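Local coordinates for ankyrin repeat and SAM domain-containing protein 4B (Mus musculus, PDB 5F3X), which probably acts as a scaffold of the intermicrovillar adhesion complex, its C-terminal SAM domain and PDZ-binding tail serving to bind partner proteins, at residues 7-19 with 25-38. Sequence-based numbering, arbitrary orientation.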
# COMPACT_ATOMS: atom_id res chain seq x y z
N VAL B 7 -16.15 1.35 12.74
CA VAL B 7 -16.23 1.41 11.28
C VAL B 7 -15.45 2.61 10.75
O VAL B 7 -15.26 3.61 11.44
CB VAL B 7 -17.70 1.46 10.78
CG1 VAL B 7 -18.50 0.33 11.40
CG2 VAL B 7 -18.33 2.82 11.08
N ASP B 8 -15.03 2.49 9.49
CA ASP B 8 -14.12 3.45 8.87
C ASP B 8 -14.82 4.79 8.58
O ASP B 8 -16.05 4.89 8.49
CB ASP B 8 -13.55 2.89 7.57
CG ASP B 8 -12.54 1.77 7.80
OD1 ASP B 8 -11.80 1.82 8.81
OD2 ASP B 8 -12.49 0.85 6.95
N ALA B 9 -14.00 5.82 8.43
CA ALA B 9 -14.48 7.08 7.90
C ALA B 9 -14.80 6.92 6.42
O ALA B 9 -14.12 6.18 5.70
CB ALA B 9 -13.44 8.17 8.10
N THR B 10 -15.86 7.59 5.98
CA THR B 10 -16.19 7.67 4.57
C THR B 10 -15.04 8.33 3.80
O THR B 10 -14.24 9.09 4.36
CB THR B 10 -17.48 8.47 4.38
OG1 THR B 10 -17.23 9.88 4.58
CG2 THR B 10 -18.56 7.98 5.36
N PRO B 11 -14.93 8.05 2.50
CA PRO B 11 -13.88 8.72 1.70
C PRO B 11 -13.96 10.25 1.76
O PRO B 11 -12.92 10.93 1.75
CB PRO B 11 -14.13 8.19 0.28
CG PRO B 11 -14.91 6.93 0.47
CD PRO B 11 -15.77 7.16 1.69
N LEU B 12 -15.17 10.80 1.83
CA LEU B 12 -15.34 12.23 2.04
C LEU B 12 -14.66 12.69 3.33
O LEU B 12 -13.97 13.72 3.35
CB LEU B 12 -16.82 12.60 2.09
CG LEU B 12 -17.08 14.03 2.60
CD1 LEU B 12 -16.55 15.05 1.61
CD2 LEU B 12 -18.53 14.29 2.85
N GLU B 13 -14.85 11.95 4.43
CA GLU B 13 -14.28 12.40 5.69
C GLU B 13 -12.76 12.45 5.62
O GLU B 13 -12.15 13.48 5.96
CB GLU B 13 -14.73 11.52 6.85
CG GLU B 13 -14.06 11.93 8.17
CD GLU B 13 -14.72 11.32 9.40
OE1 GLU B 13 -15.60 10.42 9.26
OE2 GLU B 13 -14.37 11.76 10.51
N VAL B 14 -12.13 11.35 5.20
CA VAL B 14 -10.67 11.33 5.09
C VAL B 14 -10.22 12.46 4.19
O VAL B 14 -9.25 13.17 4.50
CB VAL B 14 -10.16 9.98 4.54
CG1 VAL B 14 -8.64 9.97 4.53
CG2 VAL B 14 -10.69 8.82 5.34
N PHE B 15 -10.92 12.65 3.06
CA PHE B 15 -10.62 13.73 2.14
C PHE B 15 -10.56 15.08 2.87
O PHE B 15 -9.50 15.71 2.93
CB PHE B 15 -11.65 13.75 1.02
CG PHE B 15 -11.38 14.79 -0.02
CD1 PHE B 15 -10.32 14.65 -0.91
CD2 PHE B 15 -12.17 15.93 -0.09
CE1 PHE B 15 -10.06 15.62 -1.85
CE2 PHE B 15 -11.91 16.90 -1.04
CZ PHE B 15 -10.86 16.75 -1.91
N LEU B 16 -11.69 15.52 3.45
CA LEU B 16 -11.69 16.79 4.18
C LEU B 16 -10.62 16.81 5.27
O LEU B 16 -9.93 17.82 5.45
CB LEU B 16 -13.06 17.07 4.79
CG LEU B 16 -14.22 17.11 3.79
CD1 LEU B 16 -15.55 17.23 4.52
CD2 LEU B 16 -14.04 18.26 2.77
N GLN B 17 -10.46 15.70 5.98
CA GLN B 17 -9.45 15.63 7.04
C GLN B 17 -8.06 15.97 6.51
O GLN B 17 -7.35 16.81 7.07
CB GLN B 17 -9.48 14.22 7.64
CG GLN B 17 -8.63 14.04 8.87
CD GLN B 17 -9.01 14.96 10.00
OE1 GLN B 17 -10.21 15.15 10.33
NE2 GLN B 17 -7.99 15.57 10.62
N SER B 18 -7.67 15.34 5.40
CA SER B 18 -6.38 15.62 4.77
C SER B 18 -6.18 17.11 4.44
O SER B 18 -5.04 17.57 4.37
CB SER B 18 -6.27 14.80 3.49
OG SER B 18 -7.24 15.22 2.54
N GLN B 19 -7.27 17.84 4.18
CA GLN B 19 -7.19 19.21 3.68
C GLN B 19 -7.37 20.29 4.74
O GLN B 19 -7.44 21.46 4.39
CB GLN B 19 -8.22 19.45 2.57
CG GLN B 19 -7.95 18.63 1.33
CD GLN B 19 -6.51 18.74 0.84
OE1 GLN B 19 -5.81 17.74 0.75
NE2 GLN B 19 -6.07 19.95 0.50
N LEU B 25 -17.59 18.82 7.38
CA LEU B 25 -18.28 17.53 7.33
C LEU B 25 -19.73 17.61 7.80
O LEU B 25 -20.59 17.00 7.16
CB LEU B 25 -17.48 16.49 8.13
CG LEU B 25 -17.90 15.04 7.90
CD1 LEU B 25 -17.90 14.72 6.43
CD2 LEU B 25 -17.00 14.08 8.63
N PRO B 26 -20.08 18.33 8.88
CA PRO B 26 -21.50 18.39 9.24
C PRO B 26 -22.38 19.12 8.23
O PRO B 26 -23.55 18.74 8.09
CB PRO B 26 -21.49 19.09 10.61
CG PRO B 26 -20.17 19.73 10.72
CD PRO B 26 -19.22 18.87 9.95
N ILE B 27 -21.88 20.13 7.50
CA ILE B 27 -22.72 20.79 6.50
C ILE B 27 -22.82 19.94 5.24
O ILE B 27 -23.91 19.81 4.65
CB ILE B 27 -22.21 22.22 6.17
CG1 ILE B 27 -23.13 22.91 5.15
CG2 ILE B 27 -20.84 22.19 5.56
CD1 ILE B 27 -24.35 23.62 5.71
N PHE B 28 -21.73 19.32 4.81
CA PHE B 28 -21.82 18.44 3.65
C PHE B 28 -22.79 17.29 3.90
O PHE B 28 -23.48 16.84 2.98
CB PHE B 28 -20.46 17.88 3.27
CG PHE B 28 -19.57 18.86 2.59
CD1 PHE B 28 -19.80 20.21 2.70
CD2 PHE B 28 -18.51 18.43 1.83
CE1 PHE B 28 -18.98 21.13 2.07
CE2 PHE B 28 -17.69 19.34 1.20
CZ PHE B 28 -17.92 20.69 1.32
N MET B 29 -22.86 16.81 5.13
CA MET B 29 -23.77 15.69 5.37
C MET B 29 -25.22 16.16 5.38
O MET B 29 -26.10 15.46 4.87
CB MET B 29 -23.39 14.98 6.66
CG MET B 29 -22.15 14.12 6.48
SD MET B 29 -21.78 13.11 7.91
CE MET B 29 -21.23 14.37 9.09
N ARG B 30 -25.50 17.34 5.94
CA ARG B 30 -26.87 17.82 5.93
C ARG B 30 -27.34 18.05 4.50
O ARG B 30 -28.52 17.82 4.20
CB ARG B 30 -27.01 19.09 6.78
N GLU B 31 -26.44 18.45 3.61
CA GLU B 31 -26.77 18.61 2.20
C GLU B 31 -26.66 17.30 1.43
O GLU B 31 -26.84 17.31 0.21
CB GLU B 31 -25.89 19.68 1.56
CG GLU B 31 -26.08 21.08 2.12
CD GLU B 31 -27.46 21.66 1.84
OE1 GLU B 31 -28.12 21.23 0.86
OE2 GLU B 31 -27.89 22.55 2.61
N GLN B 32 -26.35 16.20 2.11
CA GLN B 32 -26.25 14.87 1.51
C GLN B 32 -25.20 14.85 0.40
O GLN B 32 -25.40 14.28 -0.67
CB GLN B 32 -27.60 14.36 1.01
CG GLN B 32 -28.50 13.95 2.17
CD GLN B 32 -29.89 13.53 1.72
OE1 GLN B 32 -30.05 12.84 0.70
NE2 GLN B 32 -30.90 13.92 2.49
N ILE B 33 -24.05 15.43 0.71
CA ILE B 33 -22.95 15.54 -0.23
C ILE B 33 -21.93 14.47 0.13
O ILE B 33 -21.14 14.64 1.06
CB ILE B 33 -22.31 16.93 -0.16
CG1 ILE B 33 -23.39 17.99 -0.40
CG2 ILE B 33 -21.15 17.04 -1.14
CD1 ILE B 33 -22.86 19.41 -0.32
N ASP B 34 -21.90 13.38 -0.64
CA ASP B 34 -20.79 12.45 -0.48
C ASP B 34 -19.61 12.97 -1.30
O ASP B 34 -19.69 14.04 -1.91
CB ASP B 34 -21.22 11.03 -0.85
CG ASP B 34 -22.00 10.97 -2.17
OD1 ASP B 34 -21.99 11.97 -2.92
OD2 ASP B 34 -22.61 9.90 -2.45
N LEU B 35 -18.49 12.25 -1.29
CA LEU B 35 -17.37 12.72 -2.10
C LEU B 35 -17.73 12.68 -3.58
O LEU B 35 -17.25 13.50 -4.36
CB LEU B 35 -16.11 11.91 -1.81
CG LEU B 35 -14.84 12.04 -2.66
CD1 LEU B 35 -13.59 11.55 -1.93
CD2 LEU B 35 -15.01 11.22 -3.95
N GLU B 36 -18.58 11.73 -3.98
CA GLU B 36 -19.08 11.70 -5.34
C GLU B 36 -19.70 13.03 -5.72
O GLU B 36 -19.35 13.63 -6.73
CB GLU B 36 -20.10 10.58 -5.49
CG GLU B 36 -21.00 10.69 -6.70
CD GLU B 36 -21.62 9.36 -7.12
OE1 GLU B 36 -22.50 9.35 -8.02
OE2 GLU B 36 -21.22 8.30 -6.54
N ALA B 37 -20.64 13.51 -4.89
CA ALA B 37 -21.34 14.74 -5.18
C ALA B 37 -20.42 15.94 -5.06
O ALA B 37 -20.56 16.92 -5.82
CB ALA B 37 -22.55 14.90 -4.26
N LEU B 38 -19.47 15.89 -4.12
CA LEU B 38 -18.56 17.01 -3.92
C LEU B 38 -17.82 17.35 -5.20
O LEU B 38 -17.72 18.53 -5.58
CB LEU B 38 -17.59 16.70 -2.79
CG LEU B 38 -16.65 17.85 -2.45
CD1 LEU B 38 -17.50 19.11 -2.18
CD2 LEU B 38 -15.72 17.49 -1.28
O HOH W 1 -17.81 9.57 0.78
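With CG of Leu-12 turned anti to its own nitrogen (chi1 168°) and CG of Leu-25 set likewise (chi1 -167°), the two side chains run alongside each other, pointing opposite ways, Leu-12 CD2 lying 3.7 Å from Leu-25 CD1. The other methyl, Leu-12 CD1, lies 3.9 Å from Phe-28 CD2, at the ring edge and near its plane, and touches Leu-38 CD2. Leu-12 CB rests on Leu-35 CB at 4.0 Å. Leu-12 is thus a knob in a hole formed by Leu-25, Phe-28, Leu-35 and Leu-38. This packing forms part of the hydrophobic core of a SAM domain, a small bundle of helices in which helix 11-18 packs against helices 25-30 and 35-39; Leu-38 and Phe-15 also touch Ile-63 and Ala-62, respectively, of helix 53-71. Cutting Leu-12 back to an alanine is likely to open a gap between Leu-25, Phe-28 and Leu-38, the Phe-28 edge losing the Leu-12 methyl. Leu-16 extends the apolar seam, its CD1 3.9 Å from Leu-25 CD1, while Leu-25 CD2 lies against the aliphatic stem of Glu-13. At the border, a water accepts from Leu-12 N at 3.1 Å and weakly from Leu-35 N.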